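Local atomic coordinates of class B carbapenemase GOB-18 (Elizabethkingia meningoseptica, PDB entry 5K0W), a protein that probably hydrolyses beta-lactam antibiotics, carbapenems among them, as a B3 metallo-beta-lactamase with two zinc ions in its active site. Residues 159-171 with 178-190. Sequence-based numbering, arbitrary orientation.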
# COMPACT_ATOMS: atom_id res chain seq x y z
N LYS A 159 7.93 2.50 14.78
CA LYS A 159 8.19 1.07 14.69
C LYS A 159 6.95 0.23 15.03
O LYS A 159 6.28 0.51 16.03
CB LYS A 159 9.38 0.68 15.58
CG LYS A 159 10.75 0.82 14.93
CD LYS A 159 11.35 2.21 15.11
CE LYS A 159 12.77 2.31 14.61
NZ LYS A 159 12.83 2.64 13.16
N ILE A 160 6.63 -0.77 14.19
CA ILE A 160 5.52 -1.72 14.38
C ILE A 160 6.21 -3.07 14.61
O ILE A 160 7.03 -3.50 13.77
CB ILE A 160 4.52 -1.80 13.18
CG1 ILE A 160 3.98 -0.40 12.75
CG2 ILE A 160 3.37 -2.77 13.47
CD1 ILE A 160 4.57 0.11 11.44
N LYS A 161 5.94 -3.70 15.76
CA LYS A 161 6.60 -4.95 16.10
C LYS A 161 5.63 -6.10 16.35
O LYS A 161 4.59 -5.91 16.97
CB LYS A 161 7.55 -4.75 17.30
CG LYS A 161 8.54 -3.59 17.13
CD LYS A 161 9.49 -3.44 18.31
CE LYS A 161 10.89 -3.89 17.98
NZ LYS A 161 11.82 -2.75 17.77
N LEU A 162 5.96 -7.29 15.84
CA LEU A 162 5.19 -8.54 15.97
C LEU A 162 6.21 -9.64 15.75
O LEU A 162 6.81 -9.71 14.67
CB LEU A 162 4.04 -8.60 14.93
CG LEU A 162 3.00 -9.71 15.09
CD1 LEU A 162 2.06 -9.42 16.24
CD2 LEU A 162 2.21 -9.90 13.82
N GLY A 163 6.49 -10.40 16.79
CA GLY A 163 7.55 -11.41 16.75
C GLY A 163 8.90 -10.74 16.61
O GLY A 163 9.12 -9.66 17.17
N ASN A 164 9.80 -11.33 15.80
CA ASN A 164 11.14 -10.78 15.54
C ASN A 164 11.11 -9.70 14.46
O ASN A 164 12.05 -8.90 14.35
CB ASN A 164 12.12 -11.89 15.14
CG ASN A 164 12.10 -13.11 16.02
OD1 ASN A 164 11.81 -14.21 15.55
ND2 ASN A 164 12.43 -12.95 17.29
N ILE A 165 10.01 -9.66 13.66
CA ILE A 165 9.74 -8.69 12.60
C ILE A 165 9.51 -7.30 13.19
O ILE A 165 8.75 -7.16 14.15
CB ILE A 165 8.54 -9.20 11.74
CG1 ILE A 165 8.98 -10.21 10.66
CG2 ILE A 165 7.68 -8.06 11.16
CD1 ILE A 165 9.71 -9.63 9.37
N THR A 166 10.19 -6.29 12.62
CA THR A 166 10.05 -4.87 12.97
C THR A 166 9.91 -4.07 11.67
O THR A 166 10.79 -4.12 10.82
CB THR A 166 11.24 -4.35 13.81
OG1 THR A 166 11.46 -5.22 14.93
CG2 THR A 166 11.01 -2.91 14.31
N LEU A 167 8.78 -3.35 11.53
CA LEU A 167 8.51 -2.52 10.38
C LEU A 167 8.64 -1.07 10.77
O LEU A 167 8.22 -0.68 11.87
CB LEU A 167 7.09 -2.78 9.86
CG LEU A 167 6.97 -3.67 8.64
CD1 LEU A 167 7.13 -5.11 9.01
CD2 LEU A 167 5.62 -3.53 8.03
N THR A 168 9.21 -0.25 9.89
CA THR A 168 9.34 1.18 10.12
C THR A 168 8.46 1.87 9.11
O THR A 168 8.56 1.58 7.91
CB THR A 168 10.82 1.64 10.03
OG1 THR A 168 11.59 0.94 10.99
CG2 THR A 168 10.99 3.13 10.27
N LEU A 169 7.59 2.78 9.58
CA LEU A 169 6.73 3.55 8.70
C LEU A 169 7.55 4.72 8.17
O LEU A 169 8.15 5.46 8.94
CB LEU A 169 5.49 4.07 9.46
CG LEU A 169 4.40 4.71 8.58
CD1 LEU A 169 3.02 4.21 8.97
CD2 LEU A 169 4.49 6.22 8.63
N LEU A 170 7.54 4.90 6.85
CA LEU A 170 8.22 6.02 6.21
C LEU A 170 7.12 6.91 5.62
O LEU A 170 6.45 6.51 4.66
CB LEU A 170 9.19 5.54 5.10
CG LEU A 170 10.25 4.48 5.49
CD1 LEU A 170 10.93 3.92 4.27
CD2 LEU A 170 11.27 5.04 6.46
N HIS A 171 6.90 8.09 6.22
CA HIS A 171 5.91 9.05 5.77
C HIS A 171 6.29 9.58 4.38
O HIS A 171 7.32 10.25 4.23
CB HIS A 171 5.78 10.18 6.80
CG HIS A 171 4.67 11.15 6.53
ND1 HIS A 171 3.34 10.75 6.46
CD2 HIS A 171 4.72 12.50 6.39
CE1 HIS A 171 2.64 11.85 6.24
NE2 HIS A 171 3.42 12.92 6.19
N GLY A 178 -1.55 11.07 3.97
CA GLY A 178 -0.77 10.14 4.77
C GLY A 178 -0.30 8.90 4.04
O GLY A 178 -0.25 7.82 4.64
N SER A 179 0.04 9.01 2.74
CA SER A 179 0.58 7.86 2.03
C SER A 179 1.95 7.55 2.64
O SER A 179 2.62 8.45 3.16
CB SER A 179 0.67 8.09 0.52
OG SER A 179 0.88 9.44 0.15
N CYS A 180 2.31 6.28 2.72
CA CYS A 180 3.55 5.88 3.35
C CYS A 180 4.12 4.61 2.78
O CYS A 180 3.43 3.86 2.08
CB CYS A 180 3.36 5.77 4.86
SG CYS A 180 2.05 4.62 5.35
N SER A 181 5.38 4.35 3.08
CA SER A 181 6.04 3.12 2.68
C SER A 181 6.51 2.44 3.94
O SER A 181 6.51 3.06 5.02
CB SER A 181 7.23 3.41 1.76
OG SER A 181 6.84 4.12 0.60
N PHE A 182 6.89 1.17 3.84
CA PHE A 182 7.39 0.41 4.98
C PHE A 182 8.72 -0.21 4.66
O PHE A 182 8.97 -0.64 3.53
CB PHE A 182 6.38 -0.64 5.46
CG PHE A 182 5.06 -0.06 5.89
CD1 PHE A 182 4.87 0.36 7.21
CD2 PHE A 182 4.00 0.06 5.00
CE1 PHE A 182 3.63 0.87 7.62
CE2 PHE A 182 2.77 0.60 5.40
CZ PHE A 182 2.59 1.00 6.71
N ILE A 183 9.61 -0.22 5.65
CA ILE A 183 10.94 -0.78 5.50
C ILE A 183 11.19 -1.75 6.65
O ILE A 183 10.95 -1.44 7.82
CB ILE A 183 12.04 0.30 5.26
CG1 ILE A 183 13.34 -0.30 4.71
CG2 ILE A 183 12.30 1.22 6.47
CD1 ILE A 183 13.92 0.50 3.59
N PHE A 184 11.61 -2.97 6.29
CA PHE A 184 11.88 -4.02 7.27
C PHE A 184 12.88 -5.03 6.74
O PHE A 184 13.11 -5.12 5.53
CB PHE A 184 10.57 -4.72 7.69
CG PHE A 184 9.94 -5.56 6.62
CD1 PHE A 184 9.14 -4.98 5.63
CD2 PHE A 184 10.15 -6.93 6.58
CE1 PHE A 184 8.58 -5.75 4.62
CE2 PHE A 184 9.59 -7.71 5.56
CZ PHE A 184 8.80 -7.12 4.60
N GLU A 185 13.43 -5.82 7.64
CA GLU A 185 14.33 -6.91 7.29
C GLU A 185 13.55 -8.21 7.45
O GLU A 185 12.68 -8.32 8.31
CB GLU A 185 15.57 -6.92 8.20
CG GLU A 185 16.82 -7.49 7.54
CD GLU A 185 17.89 -6.49 7.11
OE1 GLU A 185 17.56 -5.29 6.93
OE2 GLU A 185 19.05 -6.92 6.95
N THR A 186 13.84 -9.17 6.59
CA THR A 186 13.29 -10.52 6.61
C THR A 186 14.37 -11.49 6.18
O THR A 186 15.33 -11.08 5.53
CB THR A 186 11.97 -10.66 5.85
OG1 THR A 186 11.44 -11.96 6.13
CG2 THR A 186 12.13 -10.47 4.34
N LYS A 187 14.25 -12.76 6.56
CA LYS A 187 15.29 -13.71 6.22
C LYS A 187 14.79 -15.06 5.75
O LYS A 187 13.72 -15.54 6.17
CB LYS A 187 16.32 -13.86 7.36
CG LYS A 187 15.78 -14.56 8.62
CD LYS A 187 16.40 -14.05 9.93
CE LYS A 187 15.42 -13.29 10.82
NZ LYS A 187 14.96 -11.98 10.25
N ASP A 188 15.56 -15.67 4.87
CA ASP A 188 15.32 -17.03 4.43
C ASP A 188 16.51 -17.84 4.95
O ASP A 188 17.28 -17.36 5.78
CB ASP A 188 15.06 -17.14 2.91
CG ASP A 188 16.14 -16.65 1.96
OD1 ASP A 188 17.28 -16.40 2.43
OD2 ASP A 188 15.86 -16.53 0.74
N GLU A 189 16.64 -19.08 4.49
CA GLU A 189 17.71 -20.01 4.85
C GLU A 189 19.09 -19.51 4.39
O GLU A 189 20.08 -19.75 5.07
CB GLU A 189 17.39 -21.43 4.30
CG GLU A 189 16.58 -21.47 3.00
CD GLU A 189 15.09 -21.14 3.02
OE1 GLU A 189 14.40 -21.48 4.01
OE2 GLU A 189 14.61 -20.51 2.04
N LYS A 190 19.11 -18.77 3.27
CA LYS A 190 20.27 -18.18 2.60
C LYS A 190 20.79 -16.86 3.23
O LYS A 190 21.96 -16.80 3.62
CB LYS A 190 19.96 -18.02 1.09
CG LYS A 190 21.06 -17.29 0.29
CD LYS A 190 20.88 -17.39 -1.23
CE LYS A 190 21.92 -16.60 -1.96
NZ LYS A 190 21.32 -15.48 -2.74
O HOH W 1 12.85 -1.23 10.04
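Ile183 O is gripped twice: Thr168 N donates to it at 3.0 Å, tilted 20° from the carbonyl plane, and a water gives it a second bond. That water also lies 2.7 Å from Thr168 OG1, which in addition accepts from Lys159 NZ; the hydroxyl therefore ties Lys159 of strand 159-162 directly, and Ile183 of strand 180-187 through the water, to strand 165-171. With Thr168 OG1 anti to the carbonyl carbon (chi1 -59°), the hydroxyl lies beside its own backbone N and within range of this water. The reciprocal bond from Ile183 N to Thr168 O, and the pair between Leu170 and Ser181, with Leu170 N 2.8 Å from Ser181 O, establish a hairpin; the N-to-C directions of strands 165-171 and 180-187 lie at 149°, that is, antiparallel with a marked twist. On the face of Leu170 and Ile183, Leu170 CD1 meets Ile183 CG2 at 3.7 Å. The opposite face, with Leu167, Leu169, Phe182 and Phe184, is apolar: Leu169 CD1 reaches Phe182 CE1 at 3.7 Å and also touches Cys180 SG, while Ile160 CD1 comes to the Phe182 ring edge, near its plane. Leu167 spans both aromatics, CD2 against Phe182 CB and CD1 3.7 Å from Phe184 CB. This aromatic face packs on Ile57 of strand 55-59 and Leu95 of strand 91-95, joining the two sheets of the metallo-beta-lactamase alphabeta/betaalpha sandwich; strand 192-198 continues the sheet beyond 180-187, and the loop between strands 165-171 and 180-187 carries His175, a ligand of one zinc ion.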